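Local atomic coordinates of hypothetical protein Atu1826 (Agrobacterium tumefaciens, PDB entry 2I3D), a protein that is of unknown function but is probably an alpha/beta-hydrolase, perhaps related to the S15 family of X-Pro dipeptidyl-peptidases. Residues 78-83 with 123-128. Numbering follows the deposited sequence.
Sequences RGFTTL and SCWVAG
Phe80 and Trp125 meet across two segments whose backbones stay well apart: the closest alpha carbons, Phe80 CA and Cys124 CA, are 8.8 Å from each other, and no hydrogen bond joins residues 78-83 to residues 123-128. The gap has a clear cause, since strand 49-53 runs between strands 81-85 and 124-129, parallel to both; its Ala50 pairs with Thr81 and Leu83 and also carries the Phe80 side chain. Contact is therefore made by two aromatic side chains that reach over the intervening strand. The CA-CB bonds of Phe80 and Trp125 each point toward the other segment. The geometry is an offset edge-to-face (T-shaped) pair, with ring planes at 89° and the Phe80 centroid 5.2 Å from that of the five-membered ring of Trp125. Phe80 supplies the edge and Trp125 the face: Phe80 CE2 comes to 3.5 Å from Trp125 CD1, while Phe80 CZ lies over the same indole face, 4.0 Å from Trp125 NE1. The offset is visible in the approach: Phe80 CE2 and CZ sit above the indole plane near its CD1 corner, and Phe80 CE2 is farther from Trp125 CG (3.9 Å) than from CD1. With chi1 at -78°, Phe80 CG lies anti to the carbonyl carbon and beside the backbone N, which carries the CE2/CZ edge to the indole. The strand order 1-2-4-3-5-6-7-8 is that of the alpha/beta-hydrolase fold, and strand 124-129 carries, three residues after Trp125, Gly128, the first glycine of a GxSxG pattern consistent with a nucleophile elbow. Phe80 closes the Schellman motif that ends helix 66-77: Phe80 N hydrogen-bonds to Phe75 O and Gly79 N to Gln76 O, with Gly79, the C-prime residue, at positive phi (86°). Beyond the pair, Phe75 meets the Phe80 ring edge-to-face, and helix 218-233 packs on Trp125 through Tyr228, Leu229 and Arg232 while its Glu226 and Asp230 form salt bridges with Arg78.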
ATOM      1  N   ARG B  78       9.880  16.839  -9.839  1.00 20.43           N
ATOM      2  CA  ARG B  78      10.497  18.138  -9.524  1.00 20.53           C
ATOM      3  C   ARG B  78      12.022  18.196  -9.825  1.00 20.95           C
ATOM      4  O   ARG B  78      12.733  19.106  -9.353  1.00 21.99           O
ATOM      5  CB  ARG B  78      10.186  18.562  -8.084  1.00 20.59           C
ATOM      6  CG  ARG B  78       8.712  18.850  -7.833  1.00 21.61           C
ATOM      7  CD  ARG B  78       8.112  19.811  -8.841  1.00 25.75           C
ATOM      8  NE  ARG B  78       6.754  20.180  -8.440  1.00 30.09           N
ATOM      9  CZ  ARG B  78       5.625  19.600  -8.856  1.00 32.17           C
ATOM     10  NH1 ARG B  78       5.659  18.612  -9.743  1.00 34.68           N
ATOM     11  NH2 ARG B  78       4.446  20.023  -8.378  1.00 32.61           N
ATOM     12  N   GLY B  79      12.506  17.226 -10.602  1.00 19.96           N
ATOM     13  CA  GLY B  79      13.899  17.220 -11.089  1.00 20.75           C
ATOM     14  C   GLY B  79      14.946  16.617 -10.175  1.00 20.95           C
ATOM     15  O   GLY B  79      16.151  16.760 -10.424  1.00 21.15           O
ATOM     16  N   PHE B  80      14.518  15.938  -9.112  1.00 19.26           N
ATOM     17  CA  PHE B  80      15.469  15.286  -8.213  1.00 19.42           C
ATOM     18  C   PHE B  80      15.966  13.961  -8.814  1.00 19.25           C
ATOM     19  O   PHE B  80      15.222  13.245  -9.498  1.00 19.09           O
ATOM     20  CB  PHE B  80      14.803  14.928  -6.869  1.00 18.62           C
ATOM     21  CG  PHE B  80      14.637  16.096  -5.913  1.00 18.13           C
ATOM     22  CD1 PHE B  80      13.728  17.109  -6.193  1.00 18.77           C
ATOM     23  CD2 PHE B  80      15.367  16.148  -4.719  1.00 18.55           C
ATOM     24  CE1 PHE B  80      13.562  18.184  -5.304  1.00 17.71           C
ATOM     25  CE2 PHE B  80      15.223  17.214  -3.830  1.00 17.78           C
ATOM     26  CZ  PHE B  80      14.305  18.224  -4.111  1.00 17.62           C
ATOM     27  N   THR B  81      17.222  13.623  -8.550  1.00 18.78           N
ATOM     28  CA  THR B  81      17.684  12.242  -8.725  1.00 19.56           C
ATOM     29  C   THR B  81      17.069  11.475  -7.554  1.00 18.18           C
ATOM     30  O   THR B  81      17.283  11.838  -6.394  1.00 19.14           O
ATOM     31  CB  THR B  81      19.218  12.172  -8.670  1.00 19.15           C
ATOM     32  OG1 THR B  81      19.727  12.742  -9.884  1.00 21.16           O
ATOM     33  CG2 THR B  81      19.723  10.726  -8.490  1.00 19.06           C
ATOM     34  N   THR B  82      16.332  10.410  -7.846  1.00 17.15           N
ATOM     35  CA  THR B  82      15.441   9.837  -6.821  1.00 16.72           C
ATOM     36  C   THR B  82      15.653   8.354  -6.678  1.00 16.80           C
ATOM     37  O   THR B  82      15.744   7.644  -7.684  1.00 17.71           O
ATOM     38  CB  THR B  82      13.897  10.162  -7.100  1.00 15.94           C
ATOM     39  OG1 THR B  82      13.763  11.540  -7.449  1.00 17.59           O
ATOM     40  CG2 THR B  82      13.029   9.875  -5.887  1.00 16.69           C
ATOM     41  N   LEU B  83      15.717   7.874  -5.434  1.00 15.57           N
ATOM     42  CA  LEU B  83      15.854   6.438  -5.159  1.00 15.19           C
ATOM     43  C   LEU B  83      14.865   6.034  -4.080  1.00 15.23           C
ATOM     44  O   LEU B  83      14.821   6.693  -3.050  1.00 14.50           O
ATOM     45  CB  LEU B  83      17.279   6.125  -4.672  1.00 15.55           C
ATOM     46  CG  LEU B  83      17.544   4.679  -4.252  1.00 15.96           C
ATOM     47  CD1 LEU B  83      17.568   3.740  -5.482  1.00 17.92           C
ATOM     48  CD2 LEU B  83      18.827   4.608  -3.484  1.00 18.86           C
ATOM     49  N   SER B 123      23.206  18.498  -2.502  1.00 26.33           N
ATOM     50  CA  SER B 123      22.096  18.478  -1.537  1.00 24.10           C
ATOM     51  C   SER B 123      21.152  17.319  -1.700  1.00 22.26           C
ATOM     52  O   SER B 123      21.071  16.673  -2.751  1.00 21.53           O
ATOM     53  CB  SER B 123      21.298  19.773  -1.561  1.00 24.58           C
ATOM     54  OG  SER B 123      20.561  19.831  -2.732  1.00 26.28           O
ATOM     55  N   CYS B 124      20.443  17.064  -0.610  1.00 20.28           N
ATOM     56  CA  CYS B 124      19.651  15.862  -0.538  1.00 17.18           C
ATOM     57  C   CYS B 124      18.386  16.139   0.292  1.00 15.70           C
ATOM     58  O   CYS B 124      18.394  16.980   1.196  1.00 14.79           O
ATOM     59  CB  CYS B 124      20.497  14.706   0.028  1.00 17.83           C
ATOM     60  SG  CYS B 124      19.565  13.188   0.457  1.00 22.41           S
ATOM     61  N   TRP B 125      17.304  15.451  -0.074  1.00 13.97           N
ATOM     62  CA  TRP B 125      16.107  15.365   0.776  1.00 14.13           C
ATOM     63  C   TRP B 125      15.855  13.930   1.146  1.00 14.06           C
ATOM     64  O   TRP B 125      16.141  13.040   0.359  1.00 13.65           O
ATOM     65  CB  TRP B 125      14.867  15.848   0.033  1.00 14.58           C
ATOM     66  CG  TRP B 125      14.695  17.371   0.008  1.00 15.82           C
ATOM     67  CD1 TRP B 125      15.524  18.297  -0.556  1.00 17.50           C
ATOM     68  CD2 TRP B 125      13.575  18.091   0.526  1.00 14.47           C
ATOM     69  NE1 TRP B 125      14.990  19.576  -0.422  1.00 16.30           N
ATOM     70  CE2 TRP B 125      13.787  19.475   0.228  1.00 15.41           C
ATOM     71  CE3 TRP B 125      12.393  17.699   1.163  1.00 13.99           C
ATOM     72  CZ2 TRP B 125      12.876  20.457   0.586  1.00 14.64           C
ATOM     73  CZ3 TRP B 125      11.476  18.679   1.535  1.00 14.58           C
ATOM     74  CH2 TRP B 125      11.729  20.042   1.252  1.00 16.25           C
ATOM     75  N   VAL B 126      15.255  13.721   2.308  1.00 13.44           N
ATOM     76  CA  VAL B 126      14.802  12.378   2.677  1.00 12.39           C
ATOM     77  C   VAL B 126      13.308  12.459   2.934  1.00 12.57           C
ATOM     78  O   VAL B 126      12.820  13.426   3.539  1.00 11.74           O
ATOM     79  CB  VAL B 126      15.572  11.820   3.920  1.00 13.26           C
ATOM     80  CG1 VAL B 126      15.359  12.708   5.130  1.00 13.88           C
ATOM     81  CG2 VAL B 126      15.209  10.346   4.211  1.00 14.69           C
ATOM     82  N   ALA B 127      12.573  11.471   2.454  1.00 12.16           N
ATOM     83  CA  ALA B 127      11.137  11.424   2.741  1.00 11.38           C
ATOM     84  C   ALA B 127      10.862  10.028   3.253  1.00 11.24           C
ATOM     85  O   ALA B 127      11.259   9.050   2.592  1.00 12.79           O
ATOM     86  CB  ALA B 127      10.333  11.705   1.484  1.00 11.83           C
ATOM     87  N   GLY B 128      10.227   9.907   4.416  1.00 10.99           N
ATOM     88  CA  GLY B 128       9.977   8.593   5.017  1.00 10.22           C
ATOM     89  C   GLY B 128       8.544   8.466   5.515  1.00 10.59           C
ATOM     90  O   GLY B 128       7.968   9.446   5.958  1.00 11.59           O
TER